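Local structure of aromatic-L-amino-acid decarboxylase (Catharanthus roseus, 6EEW) at the interface of chains A and B. The protein catalyses the pyridoxal 5'-phosphate-dependent decarboxylation of L-tryptophan to tryptamine and of 5-hydroxy-L-tryptophan to serotonin, working as a homodimer. Numbering follows the deposited sequence. Chains: chain A/B, Aromatic-L-amino-acid decarboxylase.

The interface of this homodimer shows how a two-fold axis makes one element serve on both sides. Contacts 2 and 3 are related by symmetry round Leu22, though their residue sets coincide only in part: in each, Leu22 of one subunit meets Tyr42, Val105 and Ser475 of the other, and helix 24-44 takes part from both chains. The centres of their C-alpha atoms lie about 27 Å apart. Contact 1 has its C-alpha centre about 23 Å from that of contact 2 and 19 Å from that of contact 3. Helix 107-119 enters contacts 1 and 2, and may link the N-terminal contacts to contact 1.

Contact 1: the interface of chains A and B. Residues chain A 85, 89; chain B 119, 129, 131, 135, 373, 379.
A:Ile85, the last residue of helix 74-85, and A:Met89, in the loop just after 3-10 helix 86-88, enter a largely apolar recess of the partner subunit, a small example of how a homodimer fits branched and bent chains round an aromatic edge. Both side chains converge on CE2 of the B:Phe373 ring. Methyl CG2 of A:Ile85 meets that ring at its edge, in the ring plane, 3.8 Å from CE2. The other branch of the isoleucine points elsewhere: CG1, anti to the carbonyl carbon (chi1 -58°), lies 4.0 Å from CZ3 of B:Trp379, whose side chain comes from the opposite direction. On the same side of the indole as the isoleucine, B:Leu135 CD1 packs over the face toward the rim from within chain B. The bend of A:Met89 at chi2 (-77°) brings SD to 3.8 Å from CE2 of B:Phe373. A further bend at chi3 turns the methyl CE toward B:Leu119, 3.6 Å from its CD1, the two side chains crossing at about a right angle. Replacing B:Phe373 with an alanine would probably open a gap beside both chain A residues, leaving the isoleucine methyl without its ring edge and the thioether freer to turn. B:Ala131, near the start of helix 130-146, places CB 3.5 Å from the backbone O of A:Ile85. On the serine side, the hydroxyl OG of B:Ser129 lies 3.4 Å from SD of A:Met89.

Contact 2: the interface of chains A and B. Residues chain A 22, 27, 118; chain B 42, 93, 105, 107, 324, 475.
With CG anti to the backbone N (chi1 -176°), A:Leu22 extends toward chain B, where B:Tyr42, its CG anti to the carbonyl carbon (chi1 -79°), presents the ring face to it. The N-terminal segments of the two subunits meet here by hydrophobic and aromatic packing, an instance of one phenol ring being used on its face, its edge and its hydroxyl. Methyl CD2 of A:Leu22 sits over the centre of the B:Tyr42 ring, 3.9 Å from the centroid, in a CH-pi contact. The same methyl touches CG2 of B:Val105 at 3.5 Å, so it is held between ring and valine. A:Phe27 meets the tyrosine edge to face, the planes at 84°: the tyrosine turns CE2 toward the middle of the phenylalanine face. CD2 of A:Phe27 packs 3.7 Å from CB of B:Ser107. The phenol OH of B:Tyr42 donates a weak hydrogen bond to A:Ala118 O and also shares one with B:Tyr324 OH at 3.0 Å, a second-shell link likely to steady its position. Behind the valine, the B:Ser475 hydroxyl fastens the backbone: B:Val105 N donates to its OG at 2.8 Å in a nearly straight bond, and OG donates back to B:Val105 O at 3.1 Å.

Contact 3: the interface of chains A and B. Residues chain A 42, 105, 475-476; chain B 22, 24.
B:Leu22, in the loop just ahead of helix 24-44, plugs into chain A between A:Tyr42, A:Val105 and A:Leu476, and shows how a single leucine can concentrate the burial of a patch. The tight part gathers round its methyl CD2. This atom lies over the centre of the A:Tyr42 ring, 3.9 Å from the centroid, as a CH-pi contact, with the two side chains crossing at about a right angle. It also lies 3.7 Å from CG2 of A:Val105 and 3.9 Å from CD2 of A:Leu476, so an aromatic face and two aliphatic branches meet one methyl. A chi1 of -177°, CG anti to the backbone N, carries the branch point of the leucine to the ring, and chi2 sets the other methyl, CD1, by the ring's CD2 and CE2 carbons. Packing is looser toward the margins. B:Ala24, at the start of the helix, brings CB no nearer than 4.4 Å to CB of A:Tyr42, and little of its surface is hidden. A:Ser475 likewise stands back, its CB 4.5 Å from CB of B:Leu22. Its contribution is second-shell: the hydroxyl OG joins both backbone polar atoms of A:Val105 and so probably steadies the valine that forms one wall. A:Val105 N donates to OG in a nearly straight bond, 176° at the hydrogen, and OG donates to A:Val105 O at 3.1 Å, tilted 22° from the carbonyl plane.

Contact 1: the interface of chains A and B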
ATOM      1  N   ILE A  85       2.964 -14.725  19.806  1.00 67.06           N
ATOM      2  CA  ILE A  85       2.425 -14.215  18.547  1.00 63.62           C
ATOM      3  C   ILE A  85       1.707 -15.315  17.773  1.00 62.06           C
ATOM      4  O   ILE A  85       0.495 -15.234  17.539  1.00 62.48           O
ATOM      5  CB  ILE A  85       3.519 -13.584  17.670  1.00 58.92           C
ATOM      6  CG1 ILE A  85       4.220 -12.438  18.407  1.00 59.61           C
ATOM      7  CG2 ILE A  85       2.901 -13.081  16.368  1.00 55.15           C
ATOM      8  CD1 ILE A  85       3.305 -11.303  18.787  1.00 52.33           C
ATOM      9  N   MET A  89      -2.359 -15.978  16.302  1.00 66.34           N
ATOM     10  CA  MET A  89      -2.641 -15.774  14.892  1.00 64.33           C
ATOM     11  C   MET A  89      -3.818 -16.629  14.446  1.00 59.66           C
ATOM     12  O   MET A  89      -3.993 -17.761  14.906  1.00 56.88           O
ATOM     13  CB  MET A  89      -1.416 -16.151  14.055  1.00 62.95           C
ATOM     14  CG  MET A  89      -0.196 -15.316  14.326  1.00 65.66           C
ATOM     15  SD  MET A  89      -0.321 -13.702  13.540  1.00 65.99           S
ATOM     16  CE  MET A  89      -0.273 -14.166  11.812  1.00 69.51           C
TER
ATOM     17  N   LEU B 119       3.743 -15.591   6.943  1.00 47.36           N
ATOM     18  CA  LEU B 119       2.476 -15.827   7.630  1.00 51.98           C
ATOM     19  C   LEU B 119       1.291 -15.403   6.765  1.00 50.94           C
ATOM     20  O   LEU B 119       0.222 -16.022   6.824  1.00 49.01           O
ATOM     21  CB  LEU B 119       2.459 -15.107   8.976  1.00 50.85           C
ATOM     22  CG  LEU B 119       3.463 -15.525  10.066  1.00 55.16           C
ATOM     23  CD1 LEU B 119       3.297 -14.627  11.278  1.00 51.48           C
ATOM     24  CD2 LEU B 119       3.363 -17.004  10.471  1.00 56.35           C
ATOM     25  N   SER B 129      -7.048 -12.016  12.942  1.00 71.27           N
ATOM     26  CA  SER B 129      -5.706 -12.324  13.437  1.00 72.33           C
ATOM     27  C   SER B 129      -5.391 -11.454  14.655  1.00 63.21           C
ATOM     28  O   SER B 129      -4.868 -10.342  14.521  1.00 61.72           O
ATOM     29  CB  SER B 129      -4.662 -12.141  12.337  1.00 77.14           C
ATOM     30  OG  SER B 129      -3.540 -12.972  12.575  1.00 82.72           O
ATOM     31  N   ALA B 131      -3.191 -11.366  17.295  1.00 59.24           N
ATOM     32  CA  ALA B 131      -1.848 -10.890  17.611  1.00 49.90           C
ATOM     33  C   ALA B 131      -1.467  -9.715  16.729  1.00 50.31           C
ATOM     34  O   ALA B 131      -0.819  -8.773  17.192  1.00 45.36           O
ATOM     35  CB  ALA B 131      -0.819 -12.012  17.478  1.00 43.23           C
ATOM     36  N   LEU B 135      -0.529  -6.305  18.603  1.00 55.83           N
ATOM     37  CA  LEU B 135       0.848  -5.866  18.503  1.00 59.35           C
ATOM     38  C   LEU B 135       0.949  -4.520  17.813  1.00 61.92           C
ATOM     39  O   LEU B 135       1.842  -3.733  18.135  1.00 64.63           O
ATOM     40  CB  LEU B 135       1.684  -6.902  17.761  1.00 60.10           C
ATOM     41  CG  LEU B 135       3.149  -6.479  17.649  1.00 59.17           C
ATOM     42  CD1 LEU B 135       3.792  -6.462  19.024  1.00 62.32           C
ATOM     43  CD2 LEU B 135       3.923  -7.374  16.687  1.00 55.95           C
ATOM     44  N   PHE B 373       0.627  -7.991   8.204  1.00 56.81           N
ATOM     45  CA  PHE B 373       1.026  -7.928   9.605  1.00 59.68           C
ATOM     46  C   PHE B 373       2.088  -6.832   9.735  1.00 63.65           C
ATOM     47  O   PHE B 373       3.290  -7.083   9.854  1.00 72.99           O
ATOM     48  CB  PHE B 373       1.522  -9.298  10.059  1.00 51.69           C
ATOM     49  CG  PHE B 373       1.712  -9.432  11.550  1.00 59.69           C
ATOM     50  CD1 PHE B 373       1.694  -8.315  12.384  1.00 59.14           C
ATOM     51  CD2 PHE B 373       1.916 -10.680  12.120  1.00 59.54           C
ATOM     52  CE1 PHE B 373       1.878  -8.437  13.758  1.00 56.69           C
ATOM     53  CE2 PHE B 373       2.098 -10.813  13.488  1.00 60.52           C
ATOM     54  CZ  PHE B 373       2.079  -9.685  14.312  1.00 59.63           C
ATOM     55  N   TRP B 379       8.135  -3.899  15.737  1.00 53.03           N
ATOM     56  CA  TRP B 379       8.438  -4.580  16.988  1.00 53.34           C
ATOM     57  C   TRP B 379       9.843  -5.168  16.962  1.00 56.85           C
ATOM     58  O   TRP B 379      10.609  -5.026  17.922  1.00 58.84           O
ATOM     59  CB  TRP B 379       7.395  -5.669  17.216  1.00 57.71           C
ATOM     60  CG  TRP B 379       7.403  -6.314  18.549  1.00 56.44           C
ATOM     61  CD1 TRP B 379       7.342  -5.699  19.752  1.00 52.86           C
ATOM     62  CD2 TRP B 379       7.399  -7.723  18.810  1.00 61.46           C
ATOM     63  NE1 TRP B 379       7.328  -6.637  20.764  1.00 57.56           N
ATOM     64  CE2 TRP B 379       7.363  -7.888  20.206  1.00 61.28           C
ATOM     65  CE3 TRP B 379       7.429  -8.861  17.996  1.00 61.52           C
ATOM     66  CZ2 TRP B 379       7.359  -9.147  20.810  1.00 61.98           C
ATOM     67  CZ3 TRP B 379       7.429 -10.113  18.600  1.00 62.03           C
ATOM     68  CH2 TRP B 379       7.393 -10.242  19.991  1.00 62.48           C
TER

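Contact 2: the interface of chains A and B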
ATOM      1  N   LEU A  22      22.979  -2.845   9.362  1.00 69.56           N
ATOM      2  CA  LEU A  22      23.056  -3.756   8.226  1.00 64.41           C
ATOM      3  C   LEU A  22      24.504  -4.174   7.982  1.00 67.08           C
ATOM      4  O   LEU A  22      25.311  -3.376   7.493  1.00 65.47           O
ATOM      5  CB  LEU A  22      22.464  -3.112   6.974  1.00 61.55           C
ATOM      6  CG  LEU A  22      22.454  -4.079   5.794  1.00 59.53           C
ATOM      7  CD1 LEU A  22      21.683  -5.324   6.190  1.00 56.93           C
ATOM      8  CD2 LEU A  22      21.838  -3.430   4.580  1.00 62.67           C
ATOM      9  N   PHE A  27      23.567 -10.409   8.521  1.00 52.67           N
ATOM     10  CA  PHE A  27      22.317 -10.516   7.777  1.00 56.28           C
ATOM     11  C   PHE A  27      22.137 -11.921   7.236  1.00 63.19           C
ATOM     12  O   PHE A  27      21.078 -12.535   7.398  1.00 69.00           O
ATOM     13  CB  PHE A  27      22.297  -9.494   6.636  1.00 51.36           C
ATOM     14  CG  PHE A  27      21.093  -9.594   5.759  1.00 56.99           C
ATOM     15  CD1 PHE A  27      21.098 -10.426   4.651  1.00 63.28           C
ATOM     16  CD2 PHE A  27      19.950  -8.866   6.036  1.00 57.11           C
ATOM     17  CE1 PHE A  27      19.993 -10.532   3.845  1.00 62.08           C
ATOM     18  CE2 PHE A  27      18.842  -8.964   5.229  1.00 55.10           C
ATOM     19  CZ  PHE A  27      18.861  -9.799   4.134  1.00 61.63           C
ATOM     20  N   ALA A 118      14.729  -6.532  -0.326  1.00 48.33           N
ATOM     21  CA  ALA A 118      16.157  -6.309  -0.138  1.00 48.62           C
ATOM     22  C   ALA A 118      16.662  -5.178  -1.024  1.00 48.64           C
ATOM     23  O   ALA A 118      17.476  -4.358  -0.585  1.00 47.35           O
ATOM     24  CB  ALA A 118      16.926  -7.598  -0.419  1.00 55.55           C
TER
ATOM     25  N   TYR B  42      24.333  -7.137  -1.114  1.00 58.35           N
ATOM     26  CA  TYR B  42      24.729  -6.152  -0.112  1.00 50.69           C
ATOM     27  C   TYR B  42      26.241  -6.007  -0.066  1.00 57.23           C
ATOM     28  O   TYR B  42      26.769  -4.916   0.169  1.00 61.54           O
ATOM     29  CB  TYR B  42      24.179  -6.548   1.252  1.00 48.45           C
ATOM     30  CG  TYR B  42      22.726  -6.194   1.419  1.00 47.79           C
ATOM     31  CD1 TYR B  42      22.172  -5.120   0.739  1.00 48.96           C
ATOM     32  CD2 TYR B  42      21.904  -6.932   2.253  1.00 48.94           C
ATOM     33  CE1 TYR B  42      20.840  -4.792   0.894  1.00 46.70           C
ATOM     34  CE2 TYR B  42      20.569  -6.610   2.409  1.00 47.75           C
ATOM     35  CZ  TYR B  42      20.041  -5.546   1.731  1.00 48.83           C
ATOM     36  OH  TYR B  42      18.700  -5.234   1.892  1.00 54.23           O
ATOM     37  N   MET B  93      20.456   1.100  -2.139  1.00 41.61           N
ATOM     38  CA  MET B  93      21.181   0.554  -1.006  1.00 40.59           C
ATOM     39  C   MET B  93      22.660   0.836  -1.092  1.00 39.64           C
ATOM     40  O   MET B  93      23.401   0.406  -0.207  1.00 43.52           O
ATOM     41  CB  MET B  93      20.991  -0.961  -0.900  1.00 46.02           C
ATOM     42  CG  MET B  93      19.607  -1.400  -0.530  1.00 51.75           C
ATOM     43  SD  MET B  93      19.001  -0.623   0.969  1.00 54.04           S
ATOM     44  CE  MET B  93      17.993   0.691   0.283  1.00 53.70           C
ATOM     45  N   VAL B 105      17.449   0.709   6.345  1.00 40.93           N
ATOM     46  CA  VAL B 105      17.099  -0.693   6.532  1.00 46.01           C
ATOM     47  C   VAL B 105      17.907  -1.285   7.684  1.00 52.61           C
ATOM     48  O   VAL B 105      18.831  -0.673   8.218  1.00 47.06           O
ATOM     49  CB  VAL B 105      17.335  -1.522   5.250  1.00 41.79           C
ATOM     50  CG1 VAL B 105      16.578  -0.924   4.068  1.00 38.87           C
ATOM     51  CG2 VAL B 105      18.812  -1.633   4.954  1.00 35.59           C
ATOM     52  N   SER B 107      18.758  -5.601   9.355  1.00 52.04           N
ATOM     53  CA  SER B 107      18.442  -7.018   9.233  1.00 54.21           C
ATOM     54  C   SER B 107      17.239  -7.397  10.092  1.00 54.18           C
ATOM     55  O   SER B 107      16.444  -8.269   9.702  1.00 54.78           O
ATOM     56  CB  SER B 107      19.661  -7.864   9.591  1.00 58.00           C
ATOM     57  OG  SER B 107      20.088  -7.576  10.901  1.00 74.36           O
ATOM     58  N   TYR B 324      11.982  -1.360   6.126  1.00 49.42           N
ATOM     59  CA  TYR B 324      11.904  -1.287   4.682  1.00 42.12           C
ATOM     60  C   TYR B 324      10.602  -0.600   4.278  1.00 39.43           C
ATOM     61  O   TYR B 324       9.705  -0.383   5.100  1.00 43.74           O
ATOM     62  CB  TYR B 324      11.980  -2.681   4.073  1.00 44.26           C
ATOM     63  CG  TYR B 324      13.334  -3.326   4.170  1.00 35.84           C
ATOM     64  CD1 TYR B 324      13.760  -3.912   5.342  1.00 37.10           C
ATOM     65  CD2 TYR B 324      14.188  -3.344   3.077  1.00 31.16           C
ATOM     66  CE1 TYR B 324      15.001  -4.512   5.420  1.00 33.63           C
ATOM     67  CE2 TYR B 324      15.425  -3.934   3.147  1.00 30.32           C
ATOM     68  CZ  TYR B 324      15.831  -4.518   4.314  1.00 38.12           C
ATOM     69  OH  TYR B 324      17.082  -5.108   4.367  1.00 36.84           O
ATOM     70  N   SER B 475      21.870   3.108   4.650  1.00 48.68           N
ATOM     71  CA  SER B 475      22.327   2.286   5.766  1.00 45.22           C
ATOM     72  C   SER B 475      23.771   1.841   5.621  1.00 46.34           C
ATOM     73  O   SER B 475      24.469   1.676   6.621  1.00 56.46           O
ATOM     74  CB  SER B 475      21.427   1.065   5.929  1.00 54.04           C
ATOM     75  OG  SER B 475      20.120   1.456   6.297  1.00 58.87           O
TER

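Contact 3: the interface of chains A and B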
ATOM      1  N   TYR A  42       5.514 -23.562   7.807  1.00 65.74           N
ATOM      2  CA  TYR A  42       4.739 -24.128   6.712  1.00 61.78           C
ATOM      3  C   TYR A  42       4.590 -25.634   6.870  1.00 65.82           C
ATOM      4  O   TYR A  42       3.560 -26.200   6.492  1.00 70.25           O
ATOM      5  CB  TYR A  42       5.388 -23.807   5.369  1.00 58.81           C
ATOM      6  CG  TYR A  42       5.147 -22.395   4.882  1.00 59.27           C
ATOM      7  CD1 TYR A  42       4.019 -21.695   5.268  1.00 58.26           C
ATOM      8  CD2 TYR A  42       6.030 -21.781   4.005  1.00 58.69           C
ATOM      9  CE1 TYR A  42       3.789 -20.409   4.813  1.00 63.23           C
ATOM     10  CE2 TYR A  42       5.809 -20.501   3.544  1.00 57.85           C
ATOM     11  CZ  TYR A  42       4.687 -19.817   3.952  1.00 61.45           C
ATOM     12  OH  TYR A  42       4.451 -18.541   3.497  1.00 64.23           O
ATOM     13  N   VAL A 105      -0.333 -18.535  -2.073  1.00 54.13           N
ATOM     14  CA  VAL A 105       1.083 -18.185  -2.050  1.00 54.14           C
ATOM     15  C   VAL A 105       1.866 -19.198  -2.879  1.00 55.73           C
ATOM     16  O   VAL A 105       1.328 -20.204  -3.342  1.00 50.05           O
ATOM     17  CB  VAL A 105       1.637 -18.128  -0.612  1.00 49.24           C
ATOM     18  CG1 VAL A 105       0.832 -17.134   0.237  1.00 36.10           C
ATOM     19  CG2 VAL A 105       1.634 -19.523   0.023  1.00 49.25           C
ATOM     20  N   SER A 475      -3.215 -22.603  -0.233  1.00 49.07           N
ATOM     21  CA  SER A 475      -2.221 -23.303  -1.041  1.00 49.98           C
ATOM     22  C   SER A 475      -1.898 -24.691  -0.511  1.00 57.23           C
ATOM     23  O   SER A 475      -1.646 -25.605  -1.304  1.00 62.47           O
ATOM     24  CB  SER A 475      -0.952 -22.469  -1.165  1.00 49.67           C
ATOM     25  OG  SER A 475      -1.208 -21.267  -1.887  1.00 52.60           O
ATOM     26  N   LEU A 476      -1.943 -24.892   0.807  1.00 56.36           N
ATOM     27  CA  LEU A 476      -1.548 -26.189   1.346  1.00 62.54           C
ATOM     28  C   LEU A 476      -2.678 -27.209   1.334  1.00 64.03           C
ATOM     29  O   LEU A 476      -2.437 -28.380   1.645  1.00 71.60           O
ATOM     30  CB  LEU A 476      -1.029 -26.035   2.779  1.00 60.71           C
ATOM     31  CG  LEU A 476       0.336 -25.365   2.971  1.00 57.91           C
ATOM     32  CD1 LEU A 476       0.722 -25.279   4.456  1.00 53.22           C
ATOM     33  CD2 LEU A 476       1.412 -26.075   2.164  1.00 53.17           C
TER
ATOM     34  N   LEU B  22       3.684 -24.507  -3.351  1.00 59.93           N
ATOM     35  CA  LEU B  22       4.293 -24.367  -2.031  1.00 57.96           C
ATOM     36  C   LEU B  22       4.541 -25.745  -1.441  1.00 59.51           C
ATOM     37  O   LEU B  22       3.591 -26.423  -1.039  1.00 54.34           O
ATOM     38  CB  LEU B  22       3.404 -23.567  -1.080  1.00 52.37           C
ATOM     39  CG  LEU B  22       4.073 -23.353   0.285  1.00 55.81           C
ATOM     40  CD1 LEU B  22       5.387 -22.590   0.113  1.00 58.25           C
ATOM     41  CD2 LEU B  22       3.158 -22.670   1.308  1.00 57.07           C
ATOM     42  N   ALA B  24       7.220 -27.290   1.525  1.00 66.21           N
ATOM     43  CA  ALA B  24       8.081 -26.695   2.549  1.00 61.80           C
ATOM     44  C   ALA B  24       9.567 -26.871   2.250  1.00 64.29           C
ATOM     45  O   ALA B  24      10.360 -25.949   2.466  1.00 63.78           O
ATOM     46  CB  ALA B  24       7.746 -27.284   3.920  1.00 57.12           C
TER